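Arginyl-trna synthetase (Thermus thermophilus, PDB 1IQ0) probably catalyses the ATP-dependent attachment of L-arginine to tRNA(Arg), with release of AMP and diphosphate. Local coordinates at residues Pro102-Val107 with Pro344-Thr349; Asn113-Leu118 with Gly153-Glu158; Val143-Tyr148 with Ala232-Leu237; Arg218-Gln223 with Arg322-Pro327; Leu236-Ser241 with Arg333-Glu338. All blocks are in the same frame, centred on the assembly; numbering follows the deposited sequence.

Contact 1. Residues Pro102-Val107 with Pro344-Thr349; sequences PGVVLV and PKAEET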
# COMPACT_ATOMS: atom_id res chain seq x y z
N PRO A 102 -10.13 -16.76 3.92
CA PRO A 102 -8.92 -17.54 3.67
C PRO A 102 -8.32 -17.28 2.29
O PRO A 102 -9.01 -16.79 1.39
CB PRO A 102 -9.40 -18.98 3.83
CG PRO A 102 -10.51 -18.85 4.83
CD PRO A 102 -11.24 -17.64 4.31
N GLY A 103 -7.04 -17.63 2.12
CA GLY A 103 -6.39 -17.42 0.85
C GLY A 103 -5.33 -16.34 0.94
O GLY A 103 -5.64 -15.16 1.03
N VAL A 104 -4.07 -16.74 0.91
CA VAL A 104 -2.96 -15.81 1.01
C VAL A 104 -2.83 -14.82 -0.14
O VAL A 104 -2.96 -15.17 -1.31
CB VAL A 104 -1.62 -16.57 1.14
CG1 VAL A 104 -0.44 -15.59 1.03
CG2 VAL A 104 -1.56 -17.30 2.48
N VAL A 105 -2.61 -13.56 0.23
CA VAL A 105 -2.37 -12.49 -0.73
C VAL A 105 -0.93 -12.13 -0.37
O VAL A 105 -0.66 -11.63 0.71
CB VAL A 105 -3.29 -11.27 -0.50
CG1 VAL A 105 -2.86 -10.13 -1.40
CG2 VAL A 105 -4.75 -11.64 -0.81
N LEU A 106 -0.00 -12.43 -1.27
CA LEU A 106 1.41 -12.17 -1.01
C LEU A 106 1.86 -10.84 -1.59
O LEU A 106 1.86 -10.65 -2.81
CB LEU A 106 2.25 -13.31 -1.60
CG LEU A 106 3.74 -13.33 -1.24
CD1 LEU A 106 3.91 -13.47 0.27
CD2 LEU A 106 4.39 -14.50 -1.96
N VAL A 107 2.24 -9.93 -0.71
CA VAL A 107 2.69 -8.62 -1.13
C VAL A 107 4.21 -8.52 -1.07
O VAL A 107 4.81 -8.75 -0.03
CB VAL A 107 2.10 -7.50 -0.24
CG1 VAL A 107 2.58 -6.14 -0.72
CG2 VAL A 107 0.58 -7.58 -0.25
N PRO A 344 3.98 -20.14 0.15
CA PRO A 344 2.83 -19.37 0.62
C PRO A 344 1.51 -19.81 -0.02
O PRO A 344 0.43 -19.54 0.52
CB PRO A 344 3.17 -17.92 0.23
CG PRO A 344 4.64 -17.94 -0.07
CD PRO A 344 4.88 -19.29 -0.66
N LYS A 345 1.60 -20.47 -1.17
CA LYS A 345 0.39 -20.90 -1.89
C LYS A 345 -0.53 -19.70 -2.09
O LYS A 345 -1.73 -19.77 -1.87
CB LYS A 345 -0.36 -21.98 -1.09
CG LYS A 345 0.40 -23.28 -0.87
CD LYS A 345 -0.49 -24.30 -0.18
CE LYS A 345 0.22 -25.63 0.04
NZ LYS A 345 1.36 -25.53 0.98
N ALA A 346 0.05 -18.58 -2.53
CA ALA A 346 -0.71 -17.36 -2.72
C ALA A 346 -1.80 -17.46 -3.78
O ALA A 346 -1.57 -17.97 -4.87
CB ALA A 346 0.23 -16.21 -3.07
N GLU A 347 -2.98 -16.94 -3.44
CA GLU A 347 -4.13 -16.91 -4.35
C GLU A 347 -3.94 -15.68 -5.22
O GLU A 347 -4.43 -15.62 -6.34
CB GLU A 347 -5.43 -16.75 -3.57
CG GLU A 347 -5.66 -17.79 -2.49
CD GLU A 347 -6.30 -19.05 -3.02
OE1 GLU A 347 -5.76 -19.65 -3.96
OE2 GLU A 347 -7.36 -19.44 -2.47
N GLU A 348 -3.23 -14.70 -4.67
CA GLU A 348 -2.96 -13.44 -5.36
C GLU A 348 -1.60 -12.90 -4.94
O GLU A 348 -1.20 -13.05 -3.79
CB GLU A 348 -4.01 -12.38 -5.01
CG GLU A 348 -5.43 -12.70 -5.42
CD GLU A 348 -6.39 -11.56 -5.12
OE1 GLU A 348 -6.15 -10.43 -5.58
OE2 GLU A 348 -7.40 -11.81 -4.43
N THR A 349 -0.91 -12.25 -5.86
CA THR A 349 0.37 -11.65 -5.53
C THR A 349 0.34 -10.21 -5.97
O THR A 349 -0.35 -9.85 -6.94
CB THR A 349 1.55 -12.35 -6.23
OG1 THR A 349 1.34 -12.33 -7.65
CG2 THR A 349 1.68 -13.79 -5.76
O HOH W 1 -3.38 -19.57 0.06
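L106 and V104 bury the most surface here, packing on P344 and A346 where strands 104-108 and 348-354 begin to run side by side in the parallel core of the catalytic domain. CG of L106 is anti to the backbone N (chi1 -171°), and its CD2 meets the P344 ring at CG, 3.9 Å away, the two side chains crossing obliquely. Nearer the backbone, L106 CB rests on A346 CB at 3.8 Å. V104 sets CG2 against the carbonyl oxygen P344 O (3.6 Å), while its CG1 faces A346 CB at 4.2 Å. P344 thus serves both residues, with its ring for L106 and its carbonyl for V104. L144 of strand 141-149 touches V104 and L106, and W311 covers P344.

The backbone ladder is parallel, pairing V105 with E348 and L106 with T349. V104 O accepts from E347 N at 2.8 Å and, weakly, from E348 N, and L106 N donates to E348 O at 2.9 Å. G103 CA lies 3.4 Å from E347 CG, so a CB at this position would collide with that glutamate.

Main-chain bonds therefore fix the register, while V104, L106, P344 and A346 pack carbon against carbon. The E348 carboxylate on the V105 side is paired with R141, which would largely offset its charge beside the sheet.

Contact 2. Residues Asn113-Leu118 with Gly153-Glu158; sequences NPNKEL and GRQAAE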
# COMPACT_ATOMS: atom_id res chain seq x y z
N ASN A 113 18.57 -3.57 -3.67
CA ASN A 113 19.87 -4.19 -3.72
C ASN A 113 20.51 -3.99 -2.35
O ASN A 113 20.54 -2.87 -1.83
CB ASN A 113 20.73 -3.56 -4.81
CG ASN A 113 20.34 -4.04 -6.20
OD1 ASN A 113 20.11 -5.22 -6.41
ND2 ASN A 113 20.27 -3.11 -7.15
N PRO A 114 20.99 -5.07 -1.72
CA PRO A 114 21.61 -4.95 -0.40
C PRO A 114 23.08 -4.54 -0.51
O PRO A 114 23.96 -5.26 -0.05
CB PRO A 114 21.44 -6.35 0.18
CG PRO A 114 21.59 -7.23 -1.04
CD PRO A 114 20.80 -6.48 -2.11
N ASN A 115 23.33 -3.38 -1.09
CA ASN A 115 24.71 -2.93 -1.30
C ASN A 115 25.03 -1.51 -0.82
O ASN A 115 26.17 -1.07 -0.92
CB ASN A 115 25.03 -3.04 -2.79
CG ASN A 115 24.27 -2.03 -3.63
OD1 ASN A 115 23.10 -1.75 -3.36
ND2 ASN A 115 24.93 -1.48 -4.64
N LYS A 116 24.03 -0.81 -0.29
CA LYS A 116 24.21 0.56 0.22
C LYS A 116 22.91 1.07 0.85
O LYS A 116 21.88 0.40 0.77
CB LYS A 116 24.66 1.50 -0.91
CG LYS A 116 23.65 1.69 -2.05
CD LYS A 116 24.32 2.40 -3.22
CE LYS A 116 23.34 3.21 -4.07
NZ LYS A 116 22.28 2.38 -4.68
N GLU A 117 22.96 2.25 1.47
CA GLU A 117 21.78 2.81 2.13
C GLU A 117 20.63 3.09 1.18
O GLU A 117 20.84 3.38 0.01
CB GLU A 117 22.14 4.11 2.89
CG GLU A 117 22.39 5.32 1.99
CD GLU A 117 23.76 5.29 1.30
OE1 GLU A 117 23.98 6.14 0.41
OE2 GLU A 117 24.60 4.44 1.65
N LEU A 118 19.40 3.02 1.68
CA LEU A 118 18.22 3.28 0.85
C LEU A 118 18.15 4.75 0.46
O LEU A 118 18.62 5.62 1.20
CB LEU A 118 16.94 2.92 1.61
CG LEU A 118 16.84 1.63 2.44
CD1 LEU A 118 15.37 1.28 2.56
CD2 LEU A 118 17.60 0.48 1.82
N GLY A 153 23.70 -10.33 -6.62
CA GLY A 153 23.72 -9.34 -7.68
C GLY A 153 25.03 -8.61 -7.88
O GLY A 153 25.82 -8.47 -6.95
N ARG A 154 25.25 -8.14 -9.10
CA ARG A 154 26.46 -7.39 -9.42
C ARG A 154 26.59 -6.16 -8.53
O ARG A 154 27.70 -5.78 -8.16
CB ARG A 154 26.45 -6.95 -10.89
CG ARG A 154 27.65 -6.08 -11.25
CD ARG A 154 27.67 -5.67 -12.71
NE ARG A 154 28.54 -6.52 -13.52
CZ ARG A 154 28.26 -7.78 -13.86
NH1 ARG A 154 27.12 -8.33 -13.46
NH2 ARG A 154 29.11 -8.48 -14.60
N GLN A 155 25.47 -5.54 -8.17
CA GLN A 155 25.52 -4.36 -7.32
C GLN A 155 26.14 -4.68 -5.96
O GLN A 155 26.92 -3.89 -5.43
CB GLN A 155 24.13 -3.74 -7.15
CG GLN A 155 23.57 -3.18 -8.45
CD GLN A 155 24.57 -2.27 -9.16
OE1 GLN A 155 24.96 -1.22 -8.64
NE2 GLN A 155 24.98 -2.68 -10.36
N ALA A 156 25.79 -5.84 -5.41
CA ALA A 156 26.35 -6.26 -4.12
C ALA A 156 27.82 -6.63 -4.32
O ALA A 156 28.66 -6.41 -3.44
CB ALA A 156 25.58 -7.45 -3.58
N ALA A 157 28.14 -7.21 -5.47
CA ALA A 157 29.52 -7.58 -5.74
C ALA A 157 30.39 -6.33 -5.81
O ALA A 157 31.50 -6.31 -5.30
CB ALA A 157 29.62 -8.37 -7.06
N GLU A 158 29.87 -5.28 -6.45
CA GLU A 158 30.65 -4.06 -6.57
C GLU A 158 30.99 -3.42 -5.24
O GLU A 158 32.11 -2.96 -5.06
CB GLU A 158 29.95 -3.04 -7.46
CG GLU A 158 29.78 -3.50 -8.88
CD GLU A 158 29.41 -2.37 -9.82
OE1 GLU A 158 28.55 -1.54 -9.46
OE2 GLU A 158 29.98 -2.32 -10.93
O HOH W 2 22.76 -7.01 -5.52
O HOH W 3 23.70 -0.24 -6.74
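N113 and N115 of the HIGH region pack on Q155 in the first turn of helix 154-165, a small, buried loop-to-helix contact made by amide side chains, one weak direct bond and water. The loop follows strand 104-108 and leads into helix 120-138, the place where class I synthetases carry their signature sequence. N115 CB lies against A156 CA at 3.7 Å, and with CG between the backbone N and carbonyl carbon (chi1 69°) its amide runs beside Q155. There ND2 gives a weak hydrogen bond to Q155 O at 3.2 Å and also sits 3.5 Å from Q155 CB. The two side chains point the same way, yet their amide planes are 82° apart. N113 instead crosses Q155, with its ND2 3.5 Å from Q155 CG.

A water accepts from N115 ND2 at 2.7 Å and donates to Q155 OE1, which Y184 also binds; another weakly joins N113 OD1 to A156 N. The turn itself is an inverse gamma turn centred on P114, closed by a weak bond of 2.9 Å from N115 N to N113 O. Beyond the contact, Q223 NE2 holds the carbonyls of N113 and K116.

The loop and helix are thus joined by one weak direct bond, two waters and carbon contact, in a region whose motif is associated with ATP binding in this family.

Contact 3. Residues Val143-Tyr148 with Ala232-Leu237; sequences VLVLNY and ARYDLL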
# COMPACT_ATOMS: atom_id res chain seq x y z
N VAL A 143 -2.89 -11.79 4.68
CA VAL A 143 -1.75 -11.15 4.03
C VAL A 143 -0.37 -11.52 4.56
O VAL A 143 -0.16 -11.66 5.76
CB VAL A 143 -1.91 -9.61 4.11
CG1 VAL A 143 -0.71 -8.91 3.47
CG2 VAL A 143 -3.21 -9.19 3.44
N LEU A 144 0.57 -11.65 3.63
CA LEU A 144 1.96 -11.94 3.97
C LEU A 144 2.83 -10.99 3.16
O LEU A 144 2.60 -10.80 1.96
CB LEU A 144 2.32 -13.39 3.64
CG LEU A 144 1.71 -14.47 4.53
CD1 LEU A 144 2.19 -15.84 4.04
CD2 LEU A 144 2.13 -14.26 5.99
N VAL A 145 3.81 -10.38 3.82
CA VAL A 145 4.71 -9.44 3.17
C VAL A 145 6.08 -10.08 2.96
O VAL A 145 6.72 -10.56 3.90
CB VAL A 145 4.85 -8.15 4.01
CG1 VAL A 145 5.96 -7.26 3.46
CG2 VAL A 145 3.52 -7.40 4.01
N LEU A 146 6.53 -10.09 1.71
CA LEU A 146 7.82 -10.68 1.37
C LEU A 146 8.80 -9.62 0.90
O LEU A 146 8.43 -8.71 0.17
CB LEU A 146 7.62 -11.73 0.27
CG LEU A 146 8.84 -12.48 -0.29
CD1 LEU A 146 8.36 -13.75 -0.98
CD2 LEU A 146 9.62 -11.60 -1.27
N ASN A 147 10.05 -9.75 1.34
CA ASN A 147 11.11 -8.83 0.93
C ASN A 147 12.18 -9.69 0.23
O ASN A 147 12.79 -10.56 0.85
CB ASN A 147 11.70 -8.13 2.16
CG ASN A 147 12.69 -7.03 1.80
OD1 ASN A 147 13.14 -6.27 2.66
ND2 ASN A 147 13.05 -6.95 0.52
N TYR A 148 12.36 -9.46 -1.07
CA TYR A 148 13.32 -10.22 -1.88
C TYR A 148 14.72 -9.64 -1.76
O TYR A 148 14.93 -8.46 -2.01
CB TYR A 148 12.88 -10.22 -3.35
CG TYR A 148 13.95 -10.70 -4.32
CD1 TYR A 148 14.40 -12.02 -4.29
CD2 TYR A 148 14.51 -9.82 -5.24
CE1 TYR A 148 15.40 -12.46 -5.17
CE2 TYR A 148 15.51 -10.24 -6.12
CZ TYR A 148 15.95 -11.57 -6.08
OH TYR A 148 16.92 -12.00 -6.96
N ALA A 232 7.45 -0.08 8.50
CA ALA A 232 7.07 -1.09 7.52
C ALA A 232 7.13 -2.46 8.21
O ALA A 232 7.94 -2.65 9.12
CB ALA A 232 8.04 -1.06 6.34
N ARG A 233 6.29 -3.40 7.79
CA ARG A 233 6.28 -4.73 8.41
C ARG A 233 6.65 -5.82 7.39
O ARG A 233 6.31 -5.71 6.22
CB ARG A 233 4.89 -5.04 8.99
CG ARG A 233 4.15 -3.84 9.57
CD ARG A 233 2.82 -4.23 10.23
NE ARG A 233 2.04 -5.20 9.46
CZ ARG A 233 1.72 -5.07 8.18
NH1 ARG A 233 2.11 -4.01 7.49
NH2 ARG A 233 1.02 -6.02 7.57
N TYR A 234 7.34 -6.86 7.85
CA TYR A 234 7.73 -7.95 6.96
C TYR A 234 7.53 -9.31 7.61
O TYR A 234 7.80 -9.49 8.80
CB TYR A 234 9.20 -7.84 6.54
CG TYR A 234 9.57 -6.52 5.91
CD1 TYR A 234 9.96 -5.44 6.70
CD2 TYR A 234 9.51 -6.34 4.53
CE1 TYR A 234 10.28 -4.21 6.13
CE2 TYR A 234 9.82 -5.11 3.94
CZ TYR A 234 10.21 -4.05 4.76
OH TYR A 234 10.50 -2.83 4.20
N ASP A 235 7.09 -10.28 6.81
CA ASP A 235 6.90 -11.63 7.31
C ASP A 235 8.02 -12.55 6.81
O ASP A 235 8.56 -13.37 7.55
CB ASP A 235 5.56 -12.20 6.86
CG ASP A 235 4.39 -11.43 7.42
OD1 ASP A 235 3.73 -10.70 6.64
OD2 ASP A 235 4.13 -11.55 8.63
N LEU A 236 8.36 -12.41 5.53
CA LEU A 236 9.36 -13.27 4.92
C LEU A 236 10.48 -12.56 4.18
O LEU A 236 10.30 -11.48 3.62
CB LEU A 236 8.69 -14.22 3.93
CG LEU A 236 7.51 -15.07 4.39
CD1 LEU A 236 6.67 -15.46 3.17
CD2 LEU A 236 8.01 -16.30 5.14
N LEU A 237 11.63 -13.20 4.17
CA LEU A 237 12.80 -12.73 3.45
C LEU A 237 13.13 -13.90 2.53
O LEU A 237 13.12 -15.03 2.98
CB LEU A 237 13.97 -12.50 4.40
CG LEU A 237 14.45 -11.08 4.72
CD1 LEU A 237 13.31 -10.16 5.07
CD2 LEU A 237 15.46 -11.18 5.86
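D235 and V145 meet at the start of a parallel strand pairing in the Rossmann-type sheet, where strand 236-239 joins strand 141-149 after a largely helical connection. V145 N donates to D235 OD1 at 2.8 Å, using the anti lone pair of that oxygen. V145 O in turn accepts from D235 N at 2.9 Å and L236 N at 3.0 Å, so three bonds hold the N-H and C=O of one residue, V145, before the regular ladder continues with N147 N to L236 O. An alanine at D235 would probably leave V145 N without its acceptor and L144 CD2 without the carboxylate it packs on.

Further out, the Y234 ring reaches V145 CG1 and N147 CB through its CD2, while its hydroxyl is bonded to T110 and its ring meets H109. L237 CD1 packs on N147 CB. R233, whose guanidinium is paired with D130, contributes its backbone: R233 O lies only 3.2 Å from V145 CG1.

Contact 4. Residues Arg218-Gln223 with Arg322-Pro327; sequences RILLAQ and RPYENP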
# COMPACT_ATOMS: atom_id res chain seq x y z
N ARG A 218 25.32 -8.12 6.60
CA ARG A 218 25.70 -6.97 7.43
C ARG A 218 25.09 -5.69 6.88
O ARG A 218 24.61 -4.85 7.64
CB ARG A 218 27.22 -6.78 7.48
CG ARG A 218 27.97 -7.88 8.22
CD ARG A 218 29.44 -7.50 8.40
NE ARG A 218 29.62 -6.34 9.28
CZ ARG A 218 30.80 -5.87 9.67
NH1 ARG A 218 31.92 -6.45 9.26
NH2 ARG A 218 30.86 -4.82 10.47
N ILE A 219 25.11 -5.55 5.56
CA ILE A 219 24.54 -4.38 4.92
C ILE A 219 23.02 -4.40 5.08
O ILE A 219 22.42 -3.39 5.42
CB ILE A 219 24.92 -4.33 3.43
CG1 ILE A 219 26.45 -4.29 3.29
CG2 ILE A 219 24.29 -3.11 2.76
CD1 ILE A 219 26.94 -4.17 1.85
N LEU A 220 22.41 -5.57 4.85
CA LEU A 220 20.96 -5.72 4.96
C LEU A 220 20.43 -5.36 6.36
O LEU A 220 19.39 -4.73 6.49
CB LEU A 220 20.52 -7.14 4.59
CG LEU A 220 19.04 -7.45 4.87
CD1 LEU A 220 18.15 -6.51 4.05
CD2 LEU A 220 18.73 -8.90 4.54
N LEU A 221 21.15 -5.77 7.40
CA LEU A 221 20.71 -5.46 8.76
C LEU A 221 20.60 -3.95 8.98
O LEU A 221 19.66 -3.48 9.61
CB LEU A 221 21.66 -6.10 9.78
CG LEU A 221 21.46 -7.62 9.94
CD1 LEU A 221 22.54 -8.20 10.87
CD2 LEU A 221 20.08 -7.89 10.51
N ALA A 222 21.55 -3.19 8.43
CA ALA A 222 21.54 -1.74 8.57
C ALA A 222 20.43 -1.12 7.71
O ALA A 222 19.82 -0.13 8.10
CB ALA A 222 22.91 -1.15 8.16
N GLN A 223 20.17 -1.71 6.55
CA GLN A 223 19.10 -1.19 5.70
C GLN A 223 17.78 -1.43 6.43
O GLN A 223 16.86 -0.62 6.35
CB GLN A 223 19.03 -1.94 4.37
CG GLN A 223 20.20 -1.77 3.45
CD GLN A 223 20.00 -2.58 2.19
OE1 GLN A 223 19.69 -3.76 2.26
NE2 GLN A 223 20.17 -1.95 1.03
N ARG A 322 13.54 -20.39 8.26
CA ARG A 322 13.91 -20.44 9.68
C ARG A 322 13.82 -19.00 10.20
O ARG A 322 13.64 -18.06 9.43
CB ARG A 322 15.34 -20.98 9.85
CG ARG A 322 16.40 -20.08 9.25
CD ARG A 322 17.79 -20.72 9.26
NE ARG A 322 18.31 -20.92 10.61
CZ ARG A 322 18.30 -22.08 11.25
NH1 ARG A 322 17.80 -23.16 10.66
NH2 ARG A 322 18.79 -22.16 12.48
N PRO A 323 13.94 -18.81 11.53
CA PRO A 323 13.87 -17.46 12.09
C PRO A 323 15.04 -16.60 11.63
O PRO A 323 16.17 -17.08 11.53
CB PRO A 323 13.90 -17.70 13.60
CG PRO A 323 13.28 -19.07 13.75
CD PRO A 323 13.94 -19.82 12.60
N TYR A 324 14.78 -15.33 11.33
CA TYR A 324 15.83 -14.43 10.90
C TYR A 324 16.29 -13.61 12.09
O TYR A 324 15.50 -12.86 12.67
CB TYR A 324 15.33 -13.49 9.80
CG TYR A 324 16.37 -12.50 9.33
CD1 TYR A 324 17.54 -12.94 8.70
CD2 TYR A 324 16.20 -11.13 9.51
CE1 TYR A 324 18.51 -12.04 8.26
CE2 TYR A 324 17.16 -10.22 9.07
CZ TYR A 324 18.31 -10.68 8.45
OH TYR A 324 19.26 -9.78 8.01
N GLU A 325 17.56 -13.76 12.44
CA GLU A 325 18.13 -13.03 13.57
C GLU A 325 18.24 -11.55 13.22
O GLU A 325 18.96 -11.17 12.29
CB GLU A 325 19.51 -13.60 13.92
CG GLU A 325 20.14 -12.94 15.14
CD GLU A 325 21.49 -13.54 15.49
OE1 GLU A 325 22.42 -13.48 14.65
OE2 GLU A 325 21.63 -14.07 16.61
N ASN A 326 17.51 -10.72 13.95
CA ASN A 326 17.53 -9.28 13.73
C ASN A 326 16.88 -8.62 14.95
O ASN A 326 16.07 -9.23 15.64
CB ASN A 326 16.74 -8.93 12.48
CG ASN A 326 15.24 -8.94 12.71
OD1 ASN A 326 14.63 -7.90 12.92
ND2 ASN A 326 14.64 -10.13 12.68
N PRO A 327 17.22 -7.35 15.22
CA PRO A 327 16.65 -6.67 16.37
C PRO A 327 15.35 -5.91 16.13
O PRO A 327 14.84 -5.26 17.05
CB PRO A 327 17.77 -5.73 16.80
CG PRO A 327 18.32 -5.29 15.47
CD PRO A 327 18.38 -6.60 14.69
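L221 and N326 bring the two backbones closest, with their CA atoms 7.0 Å apart, too far for the backbones to meet, so leucine side chains of helix 213-229 span the distance to the loop. In this Rossmann-type catalytic domain the helix packs on the loop leaving strand 320-323, near one end of the mixed sheet, on the side where Y324 also touches L237. Y324 carries the contact: CG is anti to the backbone N (chi1 179°), and the phenol end of the ring enters between two leucines of the helix. L221 CD2 comes within 3.2 Å of Y324 OH and 3.9 Å of Y324 CZ, approaching the ring obliquely. L220 CD2 reaches the same hydroxyl oxygen at 3.6 Å, and L220 packs on W239 as well. The hydroxyl is not left among carbons, since N217 ND2, one turn earlier in the helix, is bonded to it. A phenylalanine at Y324 would probably leave the N217 amide without this mate and open a gap beside both leucine methyls. L221 CD2 also touches N326 CB at 4.0 Å. The N326 side chain is held by the backbone N-H groups of Y328 and Y329 at OD1, and its ND2 donates to Y324 O at 2.9 Å from 39° above the carbonyl plane.

Contact 5. Residues Leu236-Ser241 with Arg333-Glu338; sequences LLVWES and RTSAPE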
# COMPACT_ATOMS: atom_id res chain seq x y z
N LEU A 236 8.36 -12.41 5.53
CA LEU A 236 9.36 -13.27 4.92
C LEU A 236 10.48 -12.56 4.18
O LEU A 236 10.30 -11.48 3.62
CB LEU A 236 8.69 -14.22 3.93
CG LEU A 236 7.51 -15.07 4.39
CD1 LEU A 236 6.67 -15.46 3.17
CD2 LEU A 236 8.01 -16.30 5.14
N LEU A 237 11.63 -13.20 4.17
CA LEU A 237 12.80 -12.73 3.45
C LEU A 237 13.13 -13.90 2.53
O LEU A 237 13.12 -15.03 2.98
CB LEU A 237 13.97 -12.50 4.40
CG LEU A 237 14.45 -11.08 4.72
CD1 LEU A 237 13.31 -10.16 5.07
CD2 LEU A 237 15.46 -11.18 5.86
N VAL A 238 13.37 -13.63 1.26
CA VAL A 238 13.76 -14.67 0.34
C VAL A 238 15.04 -14.22 -0.35
O VAL A 238 15.07 -13.17 -0.99
CB VAL A 238 12.68 -14.96 -0.73
CG1 VAL A 238 13.25 -15.88 -1.79
CG2 VAL A 238 11.47 -15.65 -0.08
N TRP A 239 16.09 -15.01 -0.19
CA TRP A 239 17.39 -14.72 -0.77
C TRP A 239 17.61 -15.40 -2.12
O TRP A 239 17.29 -16.57 -2.31
CB TRP A 239 18.51 -15.14 0.21
CG TRP A 239 18.46 -14.42 1.55
CD1 TRP A 239 17.43 -14.44 2.45
CD2 TRP A 239 19.46 -13.56 2.11
NE1 TRP A 239 17.72 -13.64 3.53
CE2 TRP A 239 18.96 -13.08 3.35
CE3 TRP A 239 20.73 -13.13 1.69
CZ2 TRP A 239 19.68 -12.20 4.17
CZ3 TRP A 239 21.45 -12.26 2.50
CH2 TRP A 239 20.93 -11.80 3.73
N GLU A 240 18.17 -14.64 -3.07
CA GLU A 240 18.46 -15.18 -4.39
C GLU A 240 19.30 -16.46 -4.31
O GLU A 240 19.02 -17.43 -5.02
CB GLU A 240 19.20 -14.12 -5.22
CG GLU A 240 19.60 -14.58 -6.63
CD GLU A 240 18.41 -15.00 -7.48
OE1 GLU A 240 17.33 -14.38 -7.36
OE2 GLU A 240 18.55 -15.93 -8.28
N SER A 241 20.32 -16.48 -3.45
CA SER A 241 21.15 -17.68 -3.32
C SER A 241 20.34 -18.90 -2.86
O SER A 241 20.65 -20.03 -3.23
CB SER A 241 22.33 -17.45 -2.36
OG SER A 241 21.91 -17.03 -1.08
N ARG A 333 10.81 -14.33 9.20
CA ARG A 333 11.43 -15.59 8.79
C ARG A 333 12.17 -15.41 7.46
O ARG A 333 11.72 -14.68 6.58
CB ARG A 333 10.38 -16.71 8.66
CG ARG A 333 9.88 -17.30 9.99
CD ARG A 333 8.74 -18.31 9.76
NE ARG A 333 9.15 -19.60 9.19
CZ ARG A 333 8.65 -20.15 8.08
NH1 ARG A 333 7.70 -19.53 7.38
NH2 ARG A 333 9.07 -21.35 7.68
N THR A 334 13.30 -16.09 7.32
CA THR A 334 14.10 -15.98 6.11
C THR A 334 14.33 -17.33 5.44
O THR A 334 14.34 -18.36 6.10
CB THR A 334 15.50 -15.39 6.43
OG1 THR A 334 16.27 -15.27 5.23
CG2 THR A 334 16.26 -16.31 7.40
N SER A 335 14.52 -17.31 4.13
CA SER A 335 14.85 -18.54 3.43
C SER A 335 16.28 -18.81 3.90
O SER A 335 16.99 -17.87 4.28
CB SER A 335 14.84 -18.33 1.91
OG SER A 335 15.73 -17.30 1.54
N ALA A 336 16.69 -20.07 3.89
CA ALA A 336 18.03 -20.44 4.32
C ALA A 336 18.38 -21.85 3.85
O ALA A 336 17.53 -22.59 3.38
CB ALA A 336 18.12 -20.35 5.85
N PRO A 337 19.66 -22.23 3.97
CA PRO A 337 20.05 -23.58 3.53
C PRO A 337 19.25 -24.63 4.29
O PRO A 337 18.82 -25.64 3.73
CB PRO A 337 21.54 -23.63 3.88
CG PRO A 337 21.97 -22.20 3.75
CD PRO A 337 20.83 -21.46 4.42
N GLU A 338 19.06 -24.38 5.58
CA GLU A 338 18.34 -25.30 6.45
C GLU A 338 17.09 -24.65 7.02
O GLU A 338 17.10 -23.47 7.36
CB GLU A 338 19.25 -25.75 7.59
CG GLU A 338 19.38 -27.25 7.75
CD GLU A 338 20.09 -27.91 6.59
OE1 GLU A 338 21.24 -27.51 6.29
OE2 GLU A 338 19.51 -28.82 5.97
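W239 and S335 meet where strands 236-239 and 333-335 run parallel, their axes 4.6 Å apart. Backbone bonds set the register: L237 N donates to R333 O at 2.8 Å, and S335 N to L237 O at 2.9 Å. Side-chain hydroxyls add further bonds toward W239. S335 OG, between its own backbone N and carbonyl carbon (chi1 57°), accepts from W239 N at 2.9 Å in a nearly straight bond (172°) and lies at the indole edge; D242 is its second partner. T334 OG1 gives its proton to S335 O and receives a weak, strongly bent bond from W239 NE1, at 2.8 Å. Carbon packing is slighter: L237 CB lies 3.8 Å from T334 CB. The L236 and R333 side chains run side by side, pointing the same way, with L236 CD2 3.9 Å from R333 NH1; R333 makes a cation-pi contact with Y342. Around this pair, strand 141-149 borders 236-239, strand 320-323 flanks 333-335, and helix 213-229 covers W239 through V216, N217 and L220, with R213 in cation-pi contact with the indole.

From the N terminus, 102-107 opens the longest loop, which contact 1 closes at 344-349; all the other contacts nest within it. Contact 2 starts at 113-118 and closes at 153-158, crossing contact 3, which opens at 143-148 and closes at 232-237. Contact 4 starts on the helix inside that loop and closes at 322-327, so it crosses contact 3. Contact 5 begins on L236 and L237, where contact 3 ends, and crosses contact 4 by closing at 333-338. Contacts 1, 3 and 5 each pair neighbouring strands of one mixed sheet, with contacts 1 and 3 joined through strands 104-108 and 141-149; contact 4 ties helix 213-229 to the loop after strand 320-323, and Q223 links that helix to contact 2.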